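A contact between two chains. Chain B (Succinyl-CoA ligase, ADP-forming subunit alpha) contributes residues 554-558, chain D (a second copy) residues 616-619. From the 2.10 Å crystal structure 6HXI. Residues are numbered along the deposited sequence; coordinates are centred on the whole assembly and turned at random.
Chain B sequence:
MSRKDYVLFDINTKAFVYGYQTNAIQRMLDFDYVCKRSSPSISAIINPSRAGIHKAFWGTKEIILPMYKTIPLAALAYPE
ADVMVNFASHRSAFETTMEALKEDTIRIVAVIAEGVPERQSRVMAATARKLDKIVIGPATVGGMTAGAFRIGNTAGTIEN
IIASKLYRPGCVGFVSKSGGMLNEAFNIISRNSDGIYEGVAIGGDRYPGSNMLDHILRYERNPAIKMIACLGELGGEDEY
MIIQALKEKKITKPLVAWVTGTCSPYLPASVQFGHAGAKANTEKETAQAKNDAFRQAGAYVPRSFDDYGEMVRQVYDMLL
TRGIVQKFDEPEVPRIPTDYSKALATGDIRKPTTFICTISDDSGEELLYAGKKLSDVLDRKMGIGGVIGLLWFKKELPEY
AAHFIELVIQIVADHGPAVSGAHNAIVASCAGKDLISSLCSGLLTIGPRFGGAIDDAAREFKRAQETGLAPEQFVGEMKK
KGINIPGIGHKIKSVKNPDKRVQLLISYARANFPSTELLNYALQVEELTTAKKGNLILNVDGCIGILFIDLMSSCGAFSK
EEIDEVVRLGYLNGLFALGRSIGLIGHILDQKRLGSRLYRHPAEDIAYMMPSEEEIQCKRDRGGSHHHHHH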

# COMPACT_ATOMS: atom_id res chain seq x y z
N SER B 554 -26.10 -8.98 21.70
CA SER B 554 -27.14 -10.00 21.39
C SER B 554 -26.52 -11.40 21.36
O SER B 554 -27.16 -12.32 21.83
CB SER B 554 -27.85 -9.70 20.08
OG SER B 554 -28.60 -8.50 20.12
N CYS B 555 -25.27 -11.56 20.84
CA CYS B 555 -24.57 -12.87 20.80
C CYS B 555 -24.42 -13.47 22.23
O CYS B 555 -24.60 -14.67 22.42
CB CYS B 555 -23.23 -12.80 20.04
SG CYS B 555 -21.99 -14.04 20.54
N GLY B 556 -24.18 -12.61 23.23
CA GLY B 556 -24.03 -13.00 24.63
C GLY B 556 -22.65 -13.53 25.00
O GLY B 556 -22.31 -13.53 26.18
N ALA B 557 -21.84 -13.96 24.01
CA ALA B 557 -20.51 -14.56 24.26
C ALA B 557 -19.36 -13.54 24.43
O ALA B 557 -18.22 -13.93 24.70
CB ALA B 557 -20.17 -15.58 23.19
N PHE B 558 -19.68 -12.24 24.32
CA PHE B 558 -18.70 -11.18 24.50
C PHE B 558 -18.96 -10.40 25.80
O PHE B 558 -20.07 -9.92 26.01
CB PHE B 558 -18.73 -10.20 23.31
CG PHE B 558 -18.69 -10.80 21.92
CD1 PHE B 558 -17.48 -11.11 21.31
CD2 PHE B 558 -19.86 -10.97 21.18
CE1 PHE B 558 -17.44 -11.60 20.00
CE2 PHE B 558 -19.81 -11.44 19.86
CZ PHE B 558 -18.61 -11.76 19.28
N ILE D 616 -16.15 -21.41 20.51
CA ILE D 616 -16.66 -20.58 19.40
C ILE D 616 -18.20 -20.35 19.50
O ILE D 616 -18.75 -19.62 18.68
CB ILE D 616 -16.23 -21.10 17.99
CG1 ILE D 616 -16.90 -22.45 17.61
CG2 ILE D 616 -14.73 -21.19 17.90
CD1 ILE D 616 -16.58 -22.93 16.20
N GLN D 617 -18.87 -20.91 20.52
CA GLN D 617 -20.31 -20.70 20.65
C GLN D 617 -20.70 -19.33 21.19
O GLN D 617 -19.97 -18.73 21.99
CB GLN D 617 -20.97 -21.83 21.45
CG GLN D 617 -20.88 -23.20 20.79
CD GLN D 617 -21.16 -23.22 19.30
OE1 GLN D 617 -22.14 -22.68 18.81
NE2 GLN D 617 -20.30 -23.89 18.55
N CYS D 618 -21.86 -18.82 20.72
CA CYS D 618 -22.51 -17.57 21.13
C CYS D 618 -23.59 -17.97 22.11
O CYS D 618 -24.36 -18.90 21.83
CB CYS D 618 -23.08 -16.84 19.93
SG CYS D 618 -21.94 -15.63 19.20
N LYS D 619 -23.65 -17.31 23.27
CA LYS D 619 -24.55 -17.67 24.38
C LYS D 619 -26.03 -17.27 24.18
O LYS D 619 -26.50 -16.25 24.68
CB LYS D 619 -23.98 -17.14 25.69
CG LYS D 619 -22.76 -17.91 26.17
CD LYS D 619 -22.18 -17.34 27.46
CE LYS D 619 -20.92 -18.06 27.87
NZ LYS D 619 -20.37 -17.51 29.14

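The contact is built around a covalent bond. SG of Cys B555 lies 2.1 Å from SG of Cys D618, a disulfide joining the two chains, and its chi3 of -93° is close to the right angle that disulfides prefer. The two halves reach that geometry differently. Cys B555, in the last turn of a helix, has chi1 at 154°, in the t well; Cys D618, on an extended backbone (phi/psi -99/131) outside any regular strand, sits at -92°, between wells. Both CA-to-CB bonds run sideways to the opposing stretch, so it is chi1 on each side that brings the sulfurs together.

Next to the bridge the helix ends, and Gly B556 is the first residue to leave helical phi/psi, with phi at 81°. Positive phi alone favours glycine, and the neighbour adds a second reason: an ideal CB here would point toward chain D and lie 2.6 Å from O of Lys D619, a clash. The bare backbone lets the chains run close, with CA of Gly B556 4.7 Å from CA of Lys D619.

Ala B557 does point toward the partner. Its methyl rests against the backbone of chain D, with CB 3.4 Å from O of Gln D617 and 3.7 Å from CA of Cys D618, while SG of Cys D618 is 4.4 Å from that CB.

Polar pairing contributes little. O of Cys B555 comes within 2.9 Å of N of Lys D619, yet the angle is too poor for a hydrogen bond, and none crosses between the stretches. The two long polar side chains of chain D lead away at their ends: Gln D617 has NE2 hydrogen-bonded elsewhere in the structure, and Lys D619, with chi2 to chi4 all t, is poorly ordered, though its CB still lies 3.9 Å from C of Gly B556. The lesson is one covalent link, with Gly B556 and Ala B557 following the chain B cysteine and meeting the backbone of chain D closely.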